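Local coordinates for protein Rik1-associated factor 1 (PDB 4O9D) that serves in the Clr4 methyltransferase complex, which methylates histone H3 to form H3K9me and so contributes to establishing heterochromatin, at residues S90-L104 with G107-E119. Sequence-based numbering, arbitrary orientation.
With EDO (1,2-ethanediol), chain D; EDO (1,2-ethanediol), chain C.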
ATOM      1  N   SER A  90       9.323  10.570 -11.935  1.00 35.07           N
ATOM      2  CA  SER A  90       9.147  10.651 -10.485  1.00 35.91           C
ATOM      3  C   SER A  90       8.498   9.379  -9.936  1.00 32.21           C
ATOM      4  O   SER A  90       7.499   8.909 -10.462  1.00 31.91           O
ATOM      5  CB  SER A  90       8.251  11.837 -10.111  1.00 28.67           C
ATOM      6  OG  SER A  90       8.662  13.034 -10.748  1.00 38.06           O
ATOM      7  N   THR A  91       9.062   8.857  -8.856  1.00 28.74           N
ATOM      8  CA  THR A  91       8.505   7.716  -8.142  1.00 30.69           C
ATOM      9  C   THR A  91       6.976   7.691  -8.006  1.00 26.22           C
ATOM     10  O   THR A  91       6.354   8.646  -7.551  1.00 29.44           O
ATOM     11  CB  THR A  91       9.123   7.656  -6.749  1.00 28.69           C
ATOM     12  OG1 THR A  91      10.532   7.415  -6.889  1.00 31.57           O
ATOM     13  CG2 THR A  91       8.480   6.536  -5.901  1.00 30.49           C
ATOM     14  N   ILE A  92       6.377   6.571  -8.382  1.00 27.78           N
ATOM     15  CA  ILE A  92       4.954   6.372  -8.167  1.00 27.34           C
ATOM     16  C   ILE A  92       4.765   5.965  -6.719  1.00 30.70           C
ATOM     17  O   ILE A  92       5.361   4.985  -6.263  1.00 30.29           O
ATOM     18  CB  ILE A  92       4.365   5.277  -9.072  1.00 27.71           C
ATOM     19  CG1 ILE A  92       4.579   5.639 -10.547  1.00 25.71           C
ATOM     20  CG2 ILE A  92       2.860   5.082  -8.762  1.00 24.38           C
ATOM     21  CD1 ILE A  92       3.795   6.836 -11.002  1.00 26.89           C
ATOM     22  N   SER A  93       3.940   6.713  -5.994  1.00 22.95           N
ATOM     23  CA  SER A  93       3.808   6.473  -4.570  1.00 31.36           C
ATOM     24  C   SER A  93       2.556   5.641  -4.272  1.00 25.56           C
ATOM     25  O   SER A  93       2.542   4.851  -3.336  1.00 27.69           O
ATOM     26  CB  SER A  93       3.823   7.802  -3.790  1.00 28.64           C
ATOM     27  OG  SER A  93       2.746   8.636  -4.186  1.00 28.22           O
ATOM     28  N   ASP A  94       1.510   5.781  -5.070  1.00 21.97           N
ATOM     29  CA  ASP A  94       0.345   4.941  -4.867  1.00 28.26           C
ATOM     30  C   ASP A  94      -0.504   4.955  -6.122  1.00 28.03           C
ATOM     31  O   ASP A  94      -0.313   5.777  -7.007  1.00 26.86           O
ATOM     32  CB  ASP A  94      -0.479   5.407  -3.651  1.00 22.73           C
ATOM     33  CG  ASP A  94      -1.144   4.226  -2.883  1.00 28.55           C
ATOM     34  OD1 ASP A  94      -1.121   3.078  -3.394  1.00 27.62           O
ATOM     35  OD2 ASP A  94      -1.692   4.457  -1.779  1.00 26.24           O
ATOM     36  N   LEU A  95      -1.435   4.024  -6.202  1.00 25.73           N
ATOM     37  CA  LEU A  95      -2.395   4.017  -7.285  1.00 25.72           C
ATOM     38  C   LEU A  95      -3.534   3.099  -6.924  1.00 30.68           C
ATOM     39  O   LEU A  95      -3.380   2.203  -6.092  1.00 27.01           O
ATOM     40  CB  LEU A  95      -1.752   3.610  -8.615  1.00 27.71           C
ATOM     41  CG  LEU A  95      -0.596   2.617  -8.605  1.00 27.20           C
ATOM     42  CD1 LEU A  95      -1.064   1.243  -8.210  1.00 28.54           C
ATOM     43  CD2 LEU A  95       0.059   2.594  -9.990  1.00 29.62           C
ATOM     44  N   CYS A  96      -4.694   3.357  -7.511  1.00 25.17           N
ATOM     45  CA  CYS A  96      -5.844   2.511  -7.259  1.00 28.35           C
ATOM     46  C   CYS A  96      -6.825   2.711  -8.395  1.00 26.99           C
ATOM     47  O   CYS A  96      -6.942   3.808  -8.938  1.00 25.53           O
ATOM     48  CB  CYS A  96      -6.490   2.850  -5.916  1.00 27.66           C
ATOM     49  SG  CYS A  96      -6.813   4.597  -5.681  1.00 32.66           S
ATOM     50  N   PHE A  97      -7.508   1.642  -8.759  1.00 24.03           N
ATOM     51  CA  PHE A  97      -8.503   1.697  -9.822  1.00 28.57           C
ATOM     52  C   PHE A  97      -9.825   2.214  -9.287  1.00 29.96           C
ATOM     53  O   PHE A  97     -10.189   1.952  -8.137  1.00 23.10           O
ATOM     54  CB  PHE A  97      -8.714   0.303 -10.405  1.00 28.91           C
ATOM     55  CG  PHE A  97      -7.635  -0.120 -11.366  1.00 30.66           C
ATOM     56  CD1 PHE A  97      -7.707   0.244 -12.705  1.00 28.49           C
ATOM     57  CD2 PHE A  97      -6.558  -0.882 -10.944  1.00 23.80           C
ATOM     58  CE1 PHE A  97      -6.733  -0.152 -13.601  1.00 30.21           C
ATOM     59  CE2 PHE A  97      -5.565  -1.275 -11.848  1.00 25.76           C
ATOM     60  CZ  PHE A  97      -5.664  -0.907 -13.177  1.00 26.62           C
ATOM     61  N   SER A  98     -10.545   2.943 -10.135  1.00 25.48           N
ATOM     62  CA  SER A  98     -11.847   3.484  -9.779  1.00 28.02           C
ATOM     63  C   SER A  98     -12.871   2.395  -9.532  1.00 29.53           C
ATOM     64  O   SER A  98     -12.818   1.325 -10.148  1.00 28.85           O
ATOM     65  CB  SER A  98     -12.343   4.396 -10.909  1.00 30.20           C
ATOM     66  OG  SER A  98     -13.709   4.656 -10.746  1.00 36.33           O
ATOM     67  N   LYS A  99     -13.830   2.663  -8.649  1.00 29.40           N
ATOM     68  CA  LYS A  99     -14.869   1.669  -8.341  1.00 30.25           C
ATOM     69  C   LYS A  99     -15.768   1.387  -9.563  1.00 35.07           C
ATOM     70  O   LYS A  99     -16.375   0.319  -9.665  1.00 32.35           O
ATOM     71  CB  LYS A  99     -15.713   2.127  -7.147  1.00 31.42           C
ATOM     72  CG  LYS A  99     -14.905   2.308  -5.857  1.00 31.40           C
ATOM     73  CD  LYS A  99     -14.021   1.088  -5.581  1.00 36.70           C
ATOM     74  CE  LYS A  99     -13.461   1.099  -4.152  1.00 39.53           C
ATOM     75  NZ  LYS A  99     -12.843  -0.222  -3.786  1.00 40.58           N
ATOM     76  N   GLY A 100     -15.850   2.348 -10.481  1.00 29.68           N
ATOM     77  CA  GLY A 100     -16.606   2.169 -11.716  1.00 33.67           C
ATOM     78  C   GLY A 100     -15.817   1.454 -12.815  1.00 36.16           C
ATOM     79  O   GLY A 100     -16.314   1.264 -13.926  1.00 35.05           O
ATOM     80  N   ASN A 101     -14.581   1.069 -12.508  1.00 32.87           N
ATOM     81  CA  ASN A 101     -13.749   0.289 -13.432  1.00 36.00           C
ATOM     82  C   ASN A 101     -13.293   1.024 -14.693  1.00 35.62           C
ATOM     83  O   ASN A 101     -12.707   0.402 -15.582  1.00 38.32           O
ATOM     84  CB  ASN A 101     -14.480  -0.993 -13.876  1.00 40.70           C
ATOM     85  CG  ASN A 101     -14.579  -2.044 -12.774  1.00 40.86           C
ATOM     86  OD1 ASN A 101     -13.647  -2.833 -12.556  1.00 41.91           O
ATOM     87  ND2 ASN A 101     -15.727  -2.094 -12.107  1.00 38.74           N
ATOM     88  N   LEU A 102     -13.545   2.324 -14.805  1.00 32.74           N
ATOM     89  CA  LEU A 102     -13.129   3.033 -16.020  1.00 28.81           C
ATOM     90  C   LEU A 102     -11.761   3.692 -15.903  1.00 32.99           C
ATOM     91  O   LEU A 102     -11.055   3.866 -16.906  1.00 28.04           O
ATOM     92  CB  LEU A 102     -14.170   4.088 -16.404  1.00 35.07           C
ATOM     93  CG  LEU A 102     -15.434   3.525 -17.048  1.00 37.08           C
ATOM     94  CD1 LEU A 102     -16.360   4.662 -17.468  1.00 39.93           C
ATOM     95  CD2 LEU A 102     -15.071   2.639 -18.242  1.00 40.17           C
ATOM     96  N   PHE A 103     -11.375   4.063 -14.684  1.00 28.33           N
ATOM     97  CA  PHE A 103     -10.228   4.949 -14.521  1.00 27.19           C
ATOM     98  C   PHE A 103      -9.203   4.416 -13.538  1.00 26.82           C
ATOM     99  O   PHE A 103      -9.530   3.605 -12.671  1.00 24.70           O
ATOM    100  CB  PHE A 103     -10.712   6.336 -14.061  1.00 24.54           C
ATOM    101  CG  PHE A 103     -11.676   6.988 -15.039  1.00 30.45           C
ATOM    102  CD1 PHE A 103     -11.209   7.546 -16.225  1.00 29.37           C
ATOM    103  CD2 PHE A 103     -13.042   7.018 -14.779  1.00 31.68           C
ATOM    104  CE1 PHE A 103     -12.095   8.131 -17.140  1.00 33.23           C
ATOM    105  CE2 PHE A 103     -13.931   7.598 -15.689  1.00 31.81           C
ATOM    106  CZ  PHE A 103     -13.457   8.156 -16.862  1.00 29.83           C
ATOM    107  N   LEU A 104      -7.965   4.878 -13.705  1.00 24.54           N
ATOM    108  CA  LEU A 104      -6.883   4.603 -12.767  1.00 28.47           C
ATOM    109  C   LEU A 104      -6.413   5.922 -12.131  1.00 25.81           C
ATOM    110  O   LEU A 104      -6.129   6.882 -12.840  1.00 22.05           O
ATOM    111  CB  LEU A 104      -5.713   3.938 -13.492  1.00 26.21           C
ATOM    112  CG  LEU A 104      -4.448   3.676 -12.663  1.00 29.37           C
ATOM    113  CD1 LEU A 104      -4.691   2.609 -11.582  1.00 25.05           C
ATOM    114  CD2 LEU A 104      -3.237   3.280 -13.559  1.00 29.54           C
ATOM    115  N   GLY A 107      -0.562   8.635  -7.834  1.00 21.96           N
ATOM    116  CA  GLY A 107       0.106   9.674  -7.071  1.00 23.21           C
ATOM    117  C   GLY A 107       1.617   9.532  -7.227  1.00 24.91           C
ATOM    118  O   GLY A 107       2.125   8.442  -7.394  1.00 26.93           O
ATOM    119  N   ALA A 108       2.348  10.631  -7.176  1.00 26.53           N
ATOM    120  CA  ALA A 108       3.784  10.540  -7.357  1.00 27.24           C
ATOM    121  C   ALA A 108       4.552  11.674  -6.682  1.00 26.71           C
ATOM    122  O   ALA A 108       3.978  12.624  -6.120  1.00 23.87           O
ATOM    123  CB  ALA A 108       4.131  10.496  -8.871  1.00 24.74           C
ATOM    124  N   PHE A 109       5.868  11.577  -6.819  1.00 28.15           N
ATOM    125  CA  PHE A 109       6.803  12.512  -6.228  1.00 29.40           C
ATOM    126  C   PHE A 109       6.972  13.769  -7.106  1.00 35.03           C
ATOM    127  O   PHE A 109       7.847  14.612  -6.864  1.00 33.77           O
ATOM    128  CB  PHE A 109       8.142  11.811  -6.000  1.00 28.29           C
ATOM    129  CG  PHE A 109       8.159  10.886  -4.814  1.00 35.98           C
ATOM    130  CD1 PHE A 109       6.989  10.589  -4.116  1.00 30.11           C
ATOM    131  CD2 PHE A 109       9.357  10.310  -4.394  1.00 31.74           C
ATOM    132  CE1 PHE A 109       7.011   9.749  -3.016  1.00 27.67           C
ATOM    133  CE2 PHE A 109       9.386   9.468  -3.293  1.00 32.75           C
ATOM    134  CZ  PHE A 109       8.211   9.189  -2.605  1.00 34.71           C
ATOM    135  N   ASP A 110       6.105  13.919  -8.097  1.00 34.42           N
ATOM    136  CA  ASP A 110       5.985  15.207  -8.791  1.00 37.38           C
ATOM    137  C   ASP A 110       4.920  16.123  -8.162  1.00 35.73           C
ATOM    138  O   ASP A 110       4.640  17.198  -8.691  1.00 35.79           O
ATOM    139  CB  ASP A 110       5.671  14.990 -10.272  1.00 32.53           C
ATOM    140  CG  ASP A 110       4.293  14.413 -10.488  1.00 33.52           C
ATOM    141  OD1 ASP A 110       3.746  13.815  -9.529  1.00 30.89           O
ATOM    142  OD2 ASP A 110       3.766  14.547 -11.619  1.00 35.12           O
ATOM    143  N   ASN A 111       4.343  15.706  -7.031  1.00 29.29           N
ATOM    144  CA  ASN A 111       3.294  16.480  -6.348  1.00 34.55           C
ATOM    145  C   ASN A 111       1.926  16.478  -7.023  1.00 29.21           C
ATOM    146  O   ASN A 111       1.126  17.355  -6.744  1.00 30.84           O
ATOM    147  CB  ASN A 111       3.703  17.965  -6.186  1.00 31.17           C
ATOM    148  CG  ASN A 111       5.024  18.137  -5.466  1.00 33.49           C
ATOM    149  OD1 ASN A 111       5.646  17.157  -5.010  1.00 34.83           O
ATOM    150  ND2 ASN A 111       5.471  19.385  -5.362  1.00 36.39           N
ATOM    151  N   ALA A 112       1.660  15.531  -7.917  1.00 27.14           N
ATOM    152  CA  ALA A 112       0.408  15.557  -8.680  1.00 26.40           C
ATOM    153  C   ALA A 112      -0.419  14.286  -8.501  1.00 26.14           C
ATOM    154  O   ALA A 112       0.135  13.210  -8.366  1.00 25.17           O
ATOM    155  CB  ALA A 112       0.701  15.802 -10.184  1.00 24.59           C
ATOM    156  N   VAL A 113      -1.746  14.421  -8.465  1.00 23.44           N
ATOM    157  CA  VAL A 113      -2.608  13.276  -8.634  1.00 22.29           C
ATOM    158  C   VAL A 113      -3.114  13.261 -10.097  1.00 23.89           C
ATOM    159  O   VAL A 113      -3.630  14.279 -10.576  1.00 22.31           O
ATOM    160  CB  VAL A 113      -3.820  13.334  -7.675  1.00 23.61           C
ATOM    161  CG1 VAL A 113      -4.632  12.074  -7.806  1.00 20.93           C
ATOM    162  CG2 VAL A 113      -3.361  13.503  -6.219  1.00 27.00           C
ATOM    163  N   LYS A 114      -2.971  12.135 -10.795  1.00 22.38           N
ATOM    164  CA  LYS A 114      -3.466  12.013 -12.183  1.00 23.61           C
ATOM    165  C   LYS A 114      -4.535  10.935 -12.326  1.00 28.96           C
ATOM    166  O   LYS A 114      -4.611   9.976 -11.531  1.00 23.30           O
ATOM    167  CB  LYS A 114      -2.318  11.771 -13.175  1.00 23.12           C
ATOM    168  CG  LYS A 114      -1.364  12.980 -13.277  1.00 24.65           C
ATOM    169  CD  LYS A 114      -0.107  12.733 -14.127  1.00 27.25           C
ATOM    170  CE  LYS A 114       0.776  13.995 -14.235  1.00 27.75           C
ATOM    171  NZ  LYS A 114       1.906  13.829 -15.203  1.00 31.30           N
ATOM    172  N   VAL A 115      -5.363  11.110 -13.350  1.00 25.88           N
ATOM    173  CA  VAL A 115      -6.478  10.215 -13.626  1.00 25.14           C
ATOM    174  C   VAL A 115      -6.345   9.727 -15.079  1.00 29.71           C
ATOM    175  O   VAL A 115      -6.333  10.555 -15.998  1.00 27.27           O
ATOM    176  CB  VAL A 115      -7.829  10.969 -13.474  1.00 21.45           C
ATOM    177  CG1 VAL A 115      -8.986  10.041 -13.790  1.00 25.48           C
ATOM    178  CG2 VAL A 115      -7.961  11.555 -12.079  1.00 24.13           C
ATOM    179  N   TRP A 116      -6.257   8.409 -15.285  1.00 26.49           N
ATOM    180  CA  TRP A 116      -6.031   7.840 -16.615  1.00 26.74           C
ATOM    181  C   TRP A 116      -7.197   6.938 -17.046  1.00 28.47           C
ATOM    182  O   TRP A 116      -7.764   6.219 -16.230  1.00 26.57           O
ATOM    183  CB  TRP A 116      -4.743   6.992 -16.641  1.00 27.37           C
ATOM    184  CG  TRP A 116      -3.545   7.589 -15.967  1.00 25.30           C
ATOM    185  CD1 TRP A 116      -3.220   7.491 -14.636  1.00 28.76           C
ATOM    186  CD2 TRP A 116      -2.484   8.344 -16.580  1.00 29.95           C
ATOM    187  NE1 TRP A 116      -2.035   8.152 -14.384  1.00 24.75           N
ATOM    188  CE2 TRP A 116      -1.570   8.690 -15.557  1.00 30.40           C
ATOM    189  CE3 TRP A 116      -2.228   8.779 -17.889  1.00 29.36           C
ATOM    190  CZ2 TRP A 116      -0.430   9.449 -15.805  1.00 28.29           C
ATOM    191  CZ3 TRP A 116      -1.095   9.518 -18.131  1.00 26.17           C
ATOM    192  CH2 TRP A 116      -0.214   9.858 -17.097  1.00 29.28           C
ATOM    193  N   ASP A 117      -7.543   6.932 -18.333  1.00 33.71           N
ATOM    194  CA  ASP A 117      -8.554   5.987 -18.790  1.00 30.49           C
ATOM    195  C   ASP A 117      -7.859   4.676 -19.181  1.00 32.23           C
ATOM    196  O   ASP A 117      -6.626   4.583 -19.165  1.00 31.08           O
ATOM    197  CB  ASP A 117      -9.434   6.560 -19.923  1.00 33.95           C
ATOM    198  CG  ASP A 117      -8.677   6.765 -21.239  1.00 33.77           C
ATOM    199  OD1 ASP A 117      -7.672   6.067 -21.502  1.00 30.74           O
ATOM    200  OD2 ASP A 117      -9.110   7.635 -22.033  1.00 37.70           O
ATOM    201  N   MET A 118      -8.635   3.657 -19.519  1.00 33.06           N
ATOM    202  CA  MET A 118      -8.033   2.351 -19.753  1.00 34.01           C
ATOM    203  C   MET A 118      -7.203   2.271 -21.045  1.00 38.53           C
ATOM    204  O   MET A 118      -6.594   1.233 -21.317  1.00 37.48           O
ATOM    205  CB  MET A 118      -9.089   1.241 -19.693  1.00 36.07           C
ATOM    206  CG  MET A 118      -9.674   1.031 -18.298  1.00 36.60           C
ATOM    207  SD  MET A 118      -8.409   0.770 -17.012  1.00 36.08           S
ATOM    208  CE  MET A 118      -8.112   2.432 -16.386  1.00 32.29           C
ATOM    209  N   GLU A 119      -7.127   3.355 -21.821  1.00 34.73           N
ATOM    210  CA  GLU A 119      -6.234   3.340 -22.994  1.00 39.85           C
ATOM    211  C   GLU A 119      -4.990   4.205 -22.812  1.00 37.91           C
ATOM    212  O   GLU A 119      -4.229   4.442 -23.762  1.00 38.83           O
ATOM    213  CB  GLU A 119      -6.981   3.748 -24.248  1.00 36.58           C
ATOM    214  CG  GLU A 119      -8.363   3.155 -24.320  1.00 42.12           C
ATOM    215  CD  GLU A 119      -9.400   4.201 -24.634  1.00 49.77           C
ATOM    216  OE1 GLU A 119      -9.508   4.564 -25.824  1.00 54.34           O
ATOM    217  OE2 GLU A 119     -10.097   4.663 -23.696  1.00 45.31           O
TER
HETATM  218  C1  EDO D 702       6.509  21.217  -9.627  1.00 51.64           C
HETATM  219  O1  EDO D 702       5.213  21.690  -9.255  1.00 42.26           O
HETATM  220  C2  EDO D 702       6.888  20.039  -8.735  1.00 48.40           C
HETATM  221  O2  EDO D 702       6.893  18.847  -9.531  1.00 49.01           O
HETATM  222  C1  EDO C 701      -3.430  -1.948 -21.267  1.00 35.54           C
HETATM  223  O1  EDO C 701      -4.853  -1.771 -21.231  1.00 50.59           O
HETATM  224  C2  EDO C 701      -3.076  -3.263 -21.962  1.00 38.30           C
HETATM  225  O2  EDO C 701      -3.752  -3.396 -23.221  1.00 39.59           O
HETATM  226  O   HOH W   1     -11.476   3.865 -19.575  1.00 32.97           O
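A water 2.7 Å from Leu102 O donates to it and accepts from Met118 N, bridging the two segments, and Met118 CE packs 3.3 Å from Leu102 O. The thioether chain, bent at chi2 and chi3, brings its sulfur to the rim of the Phe97 ring, Met118 SD 3.9 Å from Phe97 CE1, a Met-aromatic contact made at the edge; Leu104 CD1 sits over the centre of one face of that ring. Next along, Leu104 and Trp116 form an antiparallel hydrogen-bonded pair, each N-H bonding to the other's carbonyl oxygen, and Leu104 O also lies at the edge of the indole, 3.5 Å from Trp116 CD1. The indole NE1 bonds to Thr106 OG1, tying the ring to the neighbouring strand.

At the other end the strands are out of step by one residue. Ser93 N bonds to Gly107 O and Gly107 N to Asp94 O, so two residues face one glycine in a classic beta bulge. Ser93 OG, placed between the backbone N and the carbonyl carbon (chi1 61°), comes 3.3 Å from Gly107 O and bonds to Ile133 O, while Asp94 forms a salt bridge with Lys135. Phe109 N closes this end on Thr91 O at 3.1 Å, and its ring lies alongside Thr91, whose CB stands over one face 4.0 Å from the ring centroid in a CH-pi contact. Were Phe109 cut back to an alanine, the ring face beneath Thr91 CB would be gone, and Thr91 CB and Ser93 CB would probably lose their apolar neighbour. Strands 87-97, 103-108 and 113-117, joined by these hairpins, are three successive strands of one antiparallel blade of a WD40 beta-propeller, with strand 122-126 beyond them, within the first WD repeat of this protein.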